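PDB 4BAX: glutamine synthetase from Streptomyces coelicolor, which belongs to the glutamine synthetase family, with an N-terminal beta-grasp domain and a larger catalytic domain, and is modelled as an assembly of ten chains. Local coordinates for residues A106-F111 / S236-R241; L167-I172 / F183-L188; Q196-R201 / N320-V325; A251-E256 / D332-A337. All coordinates share one frame; numbering follows the deposited sequence.

Interaction 1 of 4, residues A106-F111 / S236-R241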
loop_
_atom_site.group_PDB
_atom_site.type_symbol
_atom_site.label_atom_id
_atom_site.label_comp_id
_atom_site.label_asym_id
_atom_site.label_seq_id
_atom_site.Cartn_x
_atom_site.Cartn_y
_atom_site.Cartn_z
ATOM N N ALA A 106 -0.552 -63.877 10.817
ATOM C CA ALA A 106 -0.117 -64.629 11.996
ATOM C C ALA A 106 0.994 -63.938 12.814
ATOM O O ALA A 106 1.017 -64.065 14.048
ATOM C CB ALA A 106 0.333 -66.038 11.579
ATOM N N GLN A 107 1.897 -63.209 12.141
ATOM C CA GLN A 107 2.970 -62.467 12.822
ATOM C C GLN A 107 2.457 -61.195 13.495
ATOM O O GLN A 107 3.135 -60.594 14.340
ATOM C CB GLN A 107 4.134 -62.179 11.882
ATOM C CG GLN A 107 4.777 -63.434 11.338
ATOM C CD GLN A 107 6.076 -63.170 10.605
ATOM O OE1 GLN A 107 6.994 -62.533 11.130
ATOM N NE2 GLN A 107 6.169 -63.686 9.382
ATOM N N GLU A 108 1.249 -60.803 13.102
ATOM C CA GLU A 108 0.565 -59.635 13.653
ATOM C C GLU A 108 1.393 -58.340 13.564
ATOM O O GLU A 108 1.657 -57.680 14.577
ATOM C CB GLU A 108 0.127 -59.905 15.091
ATOM C CG GLU A 108 -0.659 -61.210 15.189
ATOM C CD GLU A 108 -1.328 -61.409 16.531
ATOM O OE1 GLU A 108 -1.045 -60.615 17.462
ATOM O OE2 GLU A 108 -2.109 -62.379 16.654
ATOM N N PRO A 109 1.764 -57.948 12.339
ATOM C CA PRO A 109 2.558 -56.726 12.199
ATOM C C PRO A 109 1.753 -55.490 12.604
ATOM O O PRO A 109 0.556 -55.408 12.318
ATOM C CB PRO A 109 2.890 -56.705 10.706
ATOM C CG PRO A 109 1.772 -57.473 10.061
ATOM C CD PRO A 109 1.429 -58.552 11.035
ATOM N N VAL A 110 2.422 -54.543 13.259
ATOM C CA VAL A 110 1.803 -53.307 13.719
ATOM C C VAL A 110 2.719 -52.139 13.335
ATOM O O VAL A 110 3.950 -52.268 13.326
ATOM C CB VAL A 110 1.586 -53.351 15.240
ATOM C CG1 VAL A 110 1.102 -52.021 15.768
ATOM C CG2 VAL A 110 0.600 -54.459 15.598
ATOM N N PHE A 111 2.125 -51.006 12.979
ATOM C CA PHE A 111 2.913 -49.875 12.529
ATOM C C PHE A 111 2.572 -48.589 13.249
ATOM O O PHE A 111 1.414 -48.353 13.611
ATOM C CB PHE A 111 2.717 -49.657 11.035
ATOM C CG PHE A 111 3.355 -50.716 10.185
ATOM C CD1 PHE A 111 2.651 -51.857 9.836
ATOM C CD2 PHE A 111 4.667 -50.584 9.754
ATOM C CE1 PHE A 111 3.241 -52.846 9.058
ATOM C CE2 PHE A 111 5.262 -51.572 8.974
ATOM C CZ PHE A 111 4.546 -52.704 8.627
ATOM N N SER A 236 6.712 -53.677 14.416
ATOM C CA SER A 236 6.926 -54.855 15.254
ATOM C C SER A 236 5.967 -55.971 14.860
ATOM O O SER A 236 4.920 -55.744 14.251
ATOM C CB SER A 236 6.780 -54.532 16.762
ATOM O OG SER A 236 5.414 -54.394 17.172
ATOM N N THR A 237 6.338 -57.180 15.261
ATOM C CA THR A 237 5.502 -58.350 15.120
ATOM C C THR A 237 5.347 -58.856 16.542
ATOM O O THR A 237 6.018 -58.339 17.440
ATOM C CB THR A 237 6.175 -59.449 14.279
ATOM O OG1 THR A 237 7.416 -59.832 14.902
ATOM C CG2 THR A 237 6.401 -58.988 12.824
ATOM N N LYS A 238 4.496 -59.863 16.749
ATOM C CA LYS A 238 4.248 -60.400 18.088
ATOM C C LYS A 238 5.574 -60.899 18.684
ATOM O O LYS A 238 5.881 -60.639 19.858
ATOM C CB LYS A 238 3.229 -61.532 18.026
ATOM C CG LYS A 238 2.745 -62.040 19.380
ATOM C CD LYS A 238 1.822 -63.267 19.234
ATOM C CE LYS A 238 2.539 -64.457 18.566
ATOM N NZ LYS A 238 3.576 -65.145 19.411
ATOM N N ALA A 239 6.368 -61.573 17.847
ATOM C CA ALA A 239 7.683 -62.070 18.239
ATOM C C ALA A 239 8.652 -60.947 18.628
ATOM O O ALA A 239 9.391 -61.054 19.614
ATOM C CB ALA A 239 8.279 -62.916 17.117
ATOM N N MET A 240 8.629 -59.859 17.877
ATOM C CA MET A 240 9.480 -58.718 18.183
ATOM C C MET A 240 9.086 -58.065 19.516
ATOM O O MET A 240 9.933 -57.634 20.294
ATOM C CB MET A 240 9.445 -57.710 17.040
ATOM C CG MET A 240 10.135 -58.236 15.794
ATOM S SD MET A 240 9.783 -57.242 14.335
ATOM C CE MET A 240 10.796 -55.784 14.690
ATOM N N ARG A 241 7.787 -57.989 19.773
ATOM C CA ARG A 241 7.303 -57.484 21.053
ATOM C C ARG A 241 7.633 -58.431 22.210
ATOM O O ARG A 241 7.709 -58.018 23.367
ATOM C CB ARG A 241 5.810 -57.151 21.017
ATOM C CG ARG A 241 5.382 -56.346 19.817
ATOM C CD ARG A 241 3.915 -55.944 19.898
ATOM N NE ARG A 241 3.073 -56.899 19.164
ATOM C CZ ARG A 241 2.961 -56.948 17.831
ATOM N NH1 ARG A 241 3.669 -56.113 17.051
ATOM N NH2 ARG A 241 2.162 -57.853 17.269
HETATM O O HOH W 1 7.351 -62.540 13.681
#
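The guanidinium of Arg241 is the flat group here. Over one face, near the rim, lie Thr237 C and Lys238 N from its own helix start. At the edge Glu108 O lies almost in the plane and accepts from NH2 of Arg241 at 2.7 Å. That bond is straight (167°) and falls on a carbonyl lone pair. NH1 of Arg241, also in plane, donates to Ser236 OG at 2.5 Å. Two bonds thus fix the rotation of the group. The chain gets there with CG beside the backbone N and a bend at chi3 (-95°). Val110 crosses it at about a right angle, with CG2 3.8 Å from Arg241 NH1. Glu108 OE1 is 4.2 Å from Arg241 NH2, too far for a salt bridge, though the charges may still attract.

Backbone bonds add to this. Gln107 O accepts from Lys238 N at 2.9 Å, nearly along the C=O axis. Val110 and Ser236 form an antiparallel hydrogen-bonded pair, Val110 N to Ser236 O being 2.9 Å. Gln107 and Thr237 lie side by side. A water donates to Gln107 OE1 and accepts from Thr237 OG1, while Gln107 NE2 binds Cys335 O in helix 323-341. Thr237 OG1 sits between its backbone N and carbonyl carbon (chi1 59°). From there it accepts from Met240 N at 3.2 Å. This is an N-cap: strand 231-236 ends beside the start of strand 110-121 in the central sheet, and Thr237 starts helix 238-242.

Interaction 2 of 4, residues L167-I172 / F183-L188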
loop_
_atom_site.group_PDB
_atom_site.type_symbol
_atom_site.label_atom_id
_atom_site.label_comp_id
_atom_site.label_asym_id
_atom_site.label_seq_id
_atom_site.Cartn_x
_atom_site.Cartn_y
_atom_site.Cartn_z
ATOM N N LEU A 167 -9.382 -41.033 14.219
ATOM C CA LEU A 167 -8.086 -41.572 13.825
ATOM C C LEU A 167 -7.136 -41.798 14.999
ATOM O O LEU A 167 -7.223 -41.105 16.023
ATOM C CB LEU A 167 -7.439 -40.675 12.797
ATOM C CG LEU A 167 -8.334 -40.282 11.634
ATOM C CD1 LEU A 167 -7.482 -39.438 10.643
ATOM C CD2 LEU A 167 -8.909 -41.545 10.997
ATOM N N GLY A 168 -6.262 -42.794 14.879
ATOM C CA GLY A 168 -5.368 -43.123 15.975
ATOM C C GLY A 168 -4.142 -42.229 15.968
ATOM O O GLY A 168 -3.060 -42.599 15.492
ATOM N N ILE A 169 -4.322 -41.027 16.499
ATOM C CA ILE A 169 -3.231 -40.087 16.589
ATOM C C ILE A 169 -2.668 -40.207 17.989
ATOM O O ILE A 169 -3.421 -40.121 18.961
ATOM C CB ILE A 169 -3.728 -38.652 16.379
ATOM C CG1 ILE A 169 -4.556 -38.560 15.093
ATOM C CG2 ILE A 169 -2.554 -37.686 16.362
ATOM C CD1 ILE A 169 -3.752 -38.851 13.850
ATOM N N SER A 170 -1.353 -40.384 18.108
ATOM C CA SER A 170 -0.765 -40.539 19.440
ATOM C C SER A 170 -0.159 -39.257 19.948
ATOM O O SER A 170 -0.041 -39.069 21.175
ATOM C CB SER A 170 0.280 -41.659 19.472
ATOM O OG SER A 170 1.117 -41.608 18.331
ATOM N N GLY A 171 0.227 -38.388 19.012
ATOM C CA GLY A 171 0.832 -37.114 19.361
ATOM C C GLY A 171 1.075 -36.206 18.175
ATOM O O GLY A 171 0.948 -36.617 17.010
ATOM N N ILE A 172 1.383 -34.952 18.485
ATOM C CA ILE A 172 1.851 -33.991 17.504
ATOM C C ILE A 172 2.965 -33.179 18.157
ATOM O O ILE A 172 3.005 -33.046 19.392
ATOM C CB ILE A 172 0.717 -33.025 17.015
ATOM C CG1 ILE A 172 0.118 -32.256 18.196
ATOM C CG2 ILE A 172 -0.402 -33.779 16.308
ATOM C CD1 ILE A 172 -0.307 -30.855 17.843
ATOM N N PHE A 183 2.863 -35.238 13.161
ATOM C CA PHE A 183 1.840 -35.978 13.901
ATOM C C PHE A 183 2.115 -37.477 13.784
ATOM O O PHE A 183 2.637 -37.938 12.772
ATOM C CB PHE A 183 0.408 -35.589 13.474
ATOM C CG PHE A 183 0.045 -36.014 12.065
ATOM C CD1 PHE A 183 -0.427 -37.293 11.798
ATOM C CD2 PHE A 183 0.197 -35.139 11.002
ATOM C CE1 PHE A 183 -0.752 -37.685 10.491
ATOM C CE2 PHE A 183 -0.127 -35.533 9.706
ATOM C CZ PHE A 183 -0.607 -36.808 9.459
ATOM N N GLN A 184 1.786 -38.232 14.824
ATOM C CA GLN A 184 2.114 -39.656 14.858
ATOM C C GLN A 184 0.843 -40.491 14.775
ATOM O O GLN A 184 -0.072 -40.307 15.589
ATOM C CB GLN A 184 2.900 -39.987 16.131
ATOM C CG GLN A 184 4.217 -39.215 16.260
ATOM C CD GLN A 184 4.164 -38.196 17.388
ATOM O OE1 GLN A 184 3.504 -38.428 18.400
ATOM N NE2 GLN A 184 4.855 -37.061 17.222
ATOM N N VAL A 185 0.801 -41.416 13.816
ATOM C CA VAL A 185 -0.336 -42.301 13.659
ATOM C C VAL A 185 0.052 -43.718 14.054
ATOM O O VAL A 185 1.036 -44.275 13.549
ATOM C CB VAL A 185 -0.854 -42.318 12.220
ATOM C CG1 VAL A 185 -2.175 -43.088 12.159
ATOM C CG2 VAL A 185 -1.046 -40.920 11.718
ATOM N N GLY A 186 -0.752 -44.315 14.926
ATOM C CA GLY A 186 -0.508 -45.671 15.369
ATOM C C GLY A 186 -0.578 -45.776 16.885
ATOM O O GLY A 186 -0.869 -44.802 17.574
ATOM N N PRO A 187 -0.277 -46.957 17.425
ATOM C CA PRO A 187 0.091 -48.152 16.655
ATOM C C PRO A 187 -1.136 -48.855 16.058
ATOM O O PRO A 187 -2.172 -48.956 16.729
ATOM C CB PRO A 187 0.788 -49.036 17.698
ATOM C CG PRO A 187 0.312 -48.511 19.073
ATOM C CD PRO A 187 -0.482 -47.247 18.858
ATOM N N LEU A 188 -1.016 -49.308 14.807
ATOM C CA LEU A 188 -2.143 -49.884 14.073
ATOM C C LEU A 188 -1.678 -50.962 13.110
ATOM O O LEU A 188 -0.494 -51.059 12.803
ATOM C CB LEU A 188 -2.906 -48.795 13.304
ATOM C CG LEU A 188 -3.739 -47.841 14.165
ATOM C CD1 LEU A 188 -4.087 -46.537 13.418
ATOM C CD2 LEU A 188 -5.000 -48.589 14.629
HETATM O O HOH W 2 3.402 -40.522 19.830
#
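Strands 169-174 and 180-188 form a beta hairpin in the catalytic domain, and this contact is its open end. The strands run antiparallel at 166°. Ser170 and Gly171 together face Gln184, as in a beta bulge. Ser170 N donates to Gln184 O at 2.8 Å. Gln184 N returns a bond to Gly171 O, also 2.8 Å, but from above the carbonyl plane. Gly186 N donates to Gly168 O at 2.9 Å, just before the cis peptide of Pro187.

Ile169, Val185, Ile172 and Phe183 share one face of the sheet, in two non-hydrogen-bonded pairs. Ile169 CD1 meets Val185 CG2 at 4.0 Å as the two side chains cross obliquely. Ile172 CG2, beside its backbone N, touches Phe183 CB at 3.5 Å, and the phenyl ring leads away. Helix 152-164 packs on both isoleucines. Ile172 also pairs with a strand of a neighbouring subunit, so the sheet runs on across the interface.

On the other face the Gln184 chain bends at chi2 (111°) and folds back over Gly171. Its OE1 lies 3.1 Å from Gly171 CA, where there is no side chain. A water donates to Gln184 OE1 at 2.5 Å and is also hydrogen-bonded to Ser170 OG. The chemistry is therefore two-sided: apolar packing toward the helix, and on the other face a water on OE1 and the carboxylate of Glu182 on NE2 that hold the amide of Gln184.

Interaction 3 of 4, residues Q196-R201 / N320-V325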
loop_
_atom_site.group_PDB
_atom_site.type_symbol
_atom_site.label_atom_id
_atom_site.label_comp_id
_atom_site.label_asym_id
_atom_site.label_seq_id
_atom_site.Cartn_x
_atom_site.Cartn_y
_atom_site.Cartn_z
ATOM N N GLN A 196 -5.786 -44.582 7.574
ATOM C CA GLN A 196 -5.970 -43.422 8.461
ATOM C C GLN A 196 -5.027 -42.262 8.104
ATOM O O GLN A 196 -5.446 -41.102 8.081
ATOM C CB GLN A 196 -5.805 -43.823 9.943
ATOM C CG GLN A 196 -6.852 -44.810 10.489
ATOM C CD GLN A 196 -6.944 -44.841 12.026
ATOM O OE1 GLN A 196 -6.348 -44.009 12.712
ATOM N NE2 GLN A 196 -7.726 -45.789 12.565
ATOM N N LEU A 197 -3.791 -42.598 7.736
ATOM C CA LEU A 197 -2.781 -41.615 7.347
ATOM C C LEU A 197 -3.180 -40.832 6.082
ATOM O O LEU A 197 -2.973 -39.594 5.999
ATOM C CB LEU A 197 -1.418 -42.296 7.149
ATOM C CG LEU A 197 -0.277 -41.372 6.694
ATOM C CD1 LEU A 197 -0.141 -40.165 7.629
ATOM C CD2 LEU A 197 1.062 -42.105 6.602
ATOM N N TRP A 198 -3.754 -41.548 5.107
ATOM C CA TRP A 198 -4.215 -40.899 3.882
ATOM C C TRP A 198 -5.333 -39.920 4.186
ATOM O O TRP A 198 -5.355 -38.784 3.686
ATOM C CB TRP A 198 -4.685 -41.930 2.843
ATOM C CG TRP A 198 -3.583 -42.369 1.936
ATOM C CD1 TRP A 198 -3.120 -43.656 1.740
ATOM C CD2 TRP A 198 -2.750 -41.523 1.151
ATOM N NE1 TRP A 198 -2.072 -43.653 0.841
ATOM C CE2 TRP A 198 -1.822 -42.356 0.468
ATOM C CE3 TRP A 198 -2.704 -40.138 0.935
ATOM C CZ2 TRP A 198 -0.860 -41.838 -0.413
ATOM C CZ3 TRP A 198 -1.744 -39.627 0.064
ATOM C CH2 TRP A 198 -0.841 -40.476 -0.600
ATOM N N VAL A 199 -6.220 -40.353 5.068
ATOM C CA VAL A 199 -7.329 -39.529 5.471
ATOM C C VAL A 199 -6.814 -38.345 6.297
ATOM O O VAL A 199 -7.242 -37.195 6.133
ATOM C CB VAL A 199 -8.377 -40.344 6.229
ATOM C CG1 VAL A 199 -9.418 -39.416 6.819
ATOM C CG2 VAL A 199 -9.027 -41.372 5.298
ATOM N N ALA A 200 -5.853 -38.638 7.166
ATOM C CA ALA A 200 -5.253 -37.597 7.970
ATOM C C ALA A 200 -4.504 -36.560 7.089
ATOM O O ALA A 200 -4.547 -35.351 7.374
ATOM C CB ALA A 200 -4.330 -38.202 9.051
ATOM N N ARG A 201 -3.850 -37.028 6.020
ATOM C CA ARG A 201 -3.221 -36.126 5.051
ATOM C C ARG A 201 -4.295 -35.285 4.382
ATOM O O ARG A 201 -4.168 -34.060 4.234
ATOM C CB ARG A 201 -2.444 -36.895 3.977
ATOM C CG ARG A 201 -1.035 -37.324 4.389
ATOM C CD ARG A 201 -0.615 -38.604 3.632
ATOM N NE ARG A 201 0.778 -38.982 3.882
ATOM C CZ ARG A 201 1.611 -39.520 2.985
ATOM N NH1 ARG A 201 1.208 -39.775 1.738
ATOM N NH2 ARG A 201 2.861 -39.819 3.345
ATOM N N ASN A 320 6.818 -37.864 1.853
ATOM C CA ASN A 320 5.935 -38.096 0.705
ATOM C C ASN A 320 5.810 -39.574 0.314
ATOM O O ASN A 320 5.353 -39.884 -0.784
ATOM C CB ASN A 320 6.333 -37.226 -0.503
ATOM C CG ASN A 320 7.689 -37.609 -1.076
ATOM O OD1 ASN A 320 8.417 -38.425 -0.497
ATOM N ND2 ASN A 320 8.055 -36.989 -2.198
ATOM N N VAL A 321 6.217 -40.484 1.193
ATOM C CA VAL A 321 6.043 -41.911 0.916
ATOM C C VAL A 321 4.563 -42.297 0.919
ATOM O O VAL A 321 3.759 -41.726 1.652
ATOM C CB VAL A 321 6.807 -42.780 1.940
ATOM C CG1 VAL A 321 6.167 -42.709 3.336
ATOM C CG2 VAL A 321 6.932 -44.224 1.431
ATOM N N ASP A 322 4.197 -43.235 0.053
ATOM C CA ASP A 322 2.882 -43.868 0.100
ATOM C C ASP A 322 2.918 -44.882 1.245
ATOM O O ASP A 322 3.722 -45.822 1.218
ATOM C CB ASP A 322 2.602 -44.585 -1.229
ATOM C CG ASP A 322 1.167 -45.127 -1.336
ATOM O OD1 ASP A 322 0.500 -45.332 -0.294
ATOM O OD2 ASP A 322 0.705 -45.352 -2.477
ATOM N N PRO A 323 2.025 -44.720 2.237
ATOM C CA PRO A 323 1.960 -45.651 3.381
ATOM C C PRO A 323 1.676 -47.095 2.957
ATOM O O PRO A 323 2.267 -48.019 3.536
ATOM C CB PRO A 323 0.820 -45.086 4.254
ATOM C CG PRO A 323 0.068 -44.130 3.361
ATOM C CD PRO A 323 1.086 -43.593 2.376
ATOM N N TYR A 324 0.875 -47.274 1.905
ATOM C CA TYR A 324 0.554 -48.605 1.402
ATOM C C TYR A 324 1.819 -49.339 0.972
ATOM O O TYR A 324 1.951 -50.561 1.165
ATOM C CB TYR A 324 -0.412 -48.518 0.201
ATOM C CG TYR A 324 -1.822 -48.052 0.529
ATOM C CD1 TYR A 324 -2.524 -48.584 1.600
ATOM C CD2 TYR A 324 -2.423 -47.021 -0.200
ATOM C CE1 TYR A 324 -3.798 -48.133 1.919
ATOM C CE2 TYR A 324 -3.702 -46.568 0.114
ATOM C CZ TYR A 324 -4.382 -47.132 1.174
ATOM O OH TYR A 324 -5.646 -46.699 1.498
ATOM N N VAL A 325 2.732 -48.582 0.372
ATOM C CA VAL A 325 3.998 -49.116 -0.105
ATOM C C VAL A 325 5.036 -49.428 0.993
ATOM O O VAL A 325 5.554 -50.546 1.062
ATOM C CB VAL A 325 4.594 -48.185 -1.200
ATOM C CG1 VAL A 325 5.944 -48.690 -1.684
ATOM C CG2 VAL A 325 3.599 -48.050 -2.359
HETATM O O HOH W 3 2.513 -39.793 -1.011
#
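Residues 196-201 are one stretch of helix, and 320-325 approach it as a loop that becomes helix at Pro323, the nearest CA pair being Leu197 and Pro323 at 7.4 Å. Trp198 makes most of the contact from the helix side. Pro323 lies over one face of the indole, with its CG 3.3 Å from Trp198 NE1. Arg201 NH1 is on that same face, toward the rim. The Tyr324 ring meets the indole obliquely, planes 38° apart, with Tyr324 CE2 3.4 Å from Trp198 CD1. Leu197 CD2 adds an apolar touch on Pro323 CB.

At the indole edge NE1 of Trp198 donates to Asp322 OD1 at 3.3 Å. The carboxylate is turned 80° to the ring and is met from above its plane. The same OD1 of Asp322 accepts from Tyr324 N at 3.0 Å, an N-cap bond, while OD2 binds Thr93. Arg201 is extended from CG to NE. Its NH2 donates to Val321 O at 2.7 Å, and NH1 adds a weak bond to the same oxygen. A water links Arg201 NH1 to Asn320 O.

This contact is buried, yet several polar groups meet in it. Asp322 has partners on both oxygens. Those of Arg201 include Val321 O, the water and, at NE, Gln115. Their dipoles, and the Asp322 carboxylate 6.0 Å away (Arg201 NH1 to Asp322 OD1), probably help to stabilise the buried charge.

Interaction 4 of 4, residues A251-E256 / D332-A337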
loop_
_atom_site.group_PDB
_atom_site.type_symbol
_atom_site.label_atom_id
_atom_site.label_comp_id
_atom_site.label_asym_id
_atom_site.label_seq_id
_atom_site.Cartn_x
_atom_site.Cartn_y
_atom_site.Cartn_z
ATOM N N ALA A 251 15.978 -56.265 11.818
ATOM C CA ALA A 251 16.954 -55.225 11.465
ATOM C C ALA A 251 17.982 -55.725 10.463
ATOM O O ALA A 251 18.352 -55.002 9.542
ATOM C CB ALA A 251 17.646 -54.646 12.724
ATOM N N GLU A 252 18.432 -56.961 10.625
ATOM C CA GLU A 252 19.371 -57.527 9.666
ATOM C C GLU A 252 18.744 -57.787 8.279
ATOM O O GLU A 252 19.391 -57.571 7.245
ATOM C CB GLU A 252 20.048 -58.794 10.217
ATOM C CG GLU A 252 20.791 -58.601 11.527
ATOM C CD GLU A 252 22.275 -58.769 11.374
ATOM O OE1 GLU A 252 22.676 -59.886 10.989
ATOM O OE2 GLU A 252 23.037 -57.806 11.643
ATOM N N SER A 253 17.470 -58.186 8.271
ATOM C CA SER A 253 16.762 -58.510 7.031
ATOM C C SER A 253 16.742 -57.321 6.078
ATOM O O SER A 253 16.785 -57.504 4.863
ATOM C CB SER A 253 15.322 -58.956 7.323
ATOM O OG SER A 253 14.489 -57.847 7.595
ATOM N N LEU A 254 16.691 -56.112 6.639
ATOM C CA LEU A 254 16.652 -54.875 5.857
ATOM C C LEU A 254 17.989 -54.571 5.171
ATOM O O LEU A 254 18.053 -53.757 4.224
ATOM C CB LEU A 254 16.181 -53.694 6.723
ATOM C CG LEU A 254 14.731 -53.785 7.206
ATOM C CD1 LEU A 254 14.431 -52.890 8.411
ATOM C CD2 LEU A 254 13.810 -53.438 6.026
ATOM N N GLY A 255 19.055 -55.197 5.662
ATOM C CA GLY A 255 20.363 -54.967 5.082
ATOM C C GLY A 255 20.801 -55.973 4.039
ATOM O O GLY A 255 21.869 -55.811 3.420
ATOM N N GLU A 256 19.984 -57.004 3.828
ATOM C CA GLU A 256 20.365 -58.096 2.933
ATOM C C GLU A 256 20.047 -57.848 1.456
ATOM O O GLU A 256 19.069 -57.179 1.120
ATOM C CB GLU A 256 19.693 -59.403 3.392
ATOM C CG GLU A 256 20.324 -59.979 4.671
ATOM C CD GLU A 256 19.578 -61.188 5.227
ATOM O OE1 GLU A 256 18.600 -61.628 4.586
ATOM O OE2 GLU A 256 19.970 -61.695 6.307
ATOM N N ASP A 332 6.896 -57.537 3.775
ATOM C CA ASP A 332 7.438 -58.550 2.884
ATOM C C ASP A 332 8.833 -58.911 3.354
ATOM O O ASP A 332 9.131 -60.075 3.609
ATOM C CB ASP A 332 7.504 -58.046 1.437
ATOM C CG ASP A 332 7.658 -59.187 0.427
ATOM O OD1 ASP A 332 8.295 -60.202 0.756
ATOM O OD2 ASP A 332 7.111 -59.087 -0.690
ATOM N N THR A 333 9.672 -57.904 3.519
ATOM C CA THR A 333 11.050 -58.182 3.856
ATOM C C THR A 333 11.222 -58.796 5.243
ATOM O O THR A 333 11.721 -59.917 5.378
ATOM C CB THR A 333 11.916 -56.898 3.705
ATOM O OG1 THR A 333 11.904 -56.454 2.337
ATOM C CG2 THR A 333 13.352 -57.122 4.194
ATOM N N CYS A 334 10.716 -58.114 6.261
ATOM C CA CYS A 334 10.944 -58.539 7.635
ATOM C C CYS A 334 10.230 -59.833 8.029
ATOM O O CYS A 334 10.865 -60.759 8.549
ATOM C CB CYS A 334 10.571 -57.413 8.607
ATOM S SG CYS A 334 11.505 -55.888 8.374
ATOM N N CYS A 335 8.929 -59.902 7.734
ATOM C CA CYS A 335 8.103 -61.047 8.129
ATOM C C CYS A 335 8.552 -62.330 7.439
ATOM O O CYS A 335 8.497 -63.421 8.011
ATOM C CB CYS A 335 6.622 -60.785 7.828
ATOM S SG CYS A 335 5.801 -59.582 8.880
ATOM N N THR A 336 9.018 -62.181 6.203
ATOM C CA THR A 336 9.538 -63.310 5.454
ATOM C C THR A 336 10.811 -63.819 6.113
ATOM O O THR A 336 10.967 -65.019 6.341
ATOM C CB THR A 336 9.841 -62.922 3.999
ATOM O OG1 THR A 336 8.607 -62.766 3.285
ATOM C CG2 THR A 336 10.686 -63.973 3.319
ATOM N N ALA A 337 11.699 -62.896 6.467
ATOM C CA ALA A 337 12.933 -63.286 7.109
ATOM C C ALA A 337 12.660 -63.912 8.470
ATOM O O ALA A 337 13.320 -64.887 8.827
ATOM C CB ALA A 337 13.861 -62.102 7.237
#
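Ser253 points its CB at helix 323-341. There CB meets Ala337 CB at 3.5 Å and, a little farther off, Thr333 CG2 at 4.1 Å. The next atom, OG, sits between the backbone N and the carbonyl carbon (chi1 78°). In that position it lies 3.6 Å from Cys334 CA and 3.7 Å from Cys334 SG. Its hydrogen bond stays within its own helix, to Ala250 O one turn back. The hydroxyl is therefore satisfied, and its touch on Cys334 is packing alone.

Small side chains let the two backbones come close, with the CA atoms of Ser253 and Cys334 5.8 Å apart. In the fold, this is the last part of helix 244-253 resting on the long last helix of the chain, 323-341. Ser253 and Leu254 open a type I turn that runs to Glu256. The long helix has a wider pi-type turn at 332-335, which includes Thr333 and Cys334.

Leu254 reaches in beside the serine. Its CG is 4.0 Å from Cys334 SG, and both methyl carbons stay near that sulfur. Leu254 CD2 also touches Thr333 CG2 as the two side chains cross obliquely. Thr333 divides its branches. CG2, anti to the backbone N, lies 3.5 Å from Ser253 O. OG1, beside the backbone N, binds His263 NE2 in the helix 259-264, whose residues also pack on Leu254 and Thr333.

In the fold
The centre of interaction 3 lies about 3 Å from the centre of the chain, and the contact is buried. Interaction 4 is buried too, but far out, and purely packing. Interactions 1 and 2 are partly buried and rest mainly on backbone bonds. Both belong to the same sheet: strands 110-121 and 180-188 are neighbours, and Phe111 N is 2.6 Å from Leu188 O. Interaction 3 uses the start of helix 323-341, through both polar groups and apolar packing, and interaction 4 a part further along. Thr237 CG2, 4.0 Å from Cys335 SG, packs interaction 1 on that helix beside interaction 4. Gln196 OE1, 2.5 Å from Gly168 N, joins interaction 3 to interaction 2.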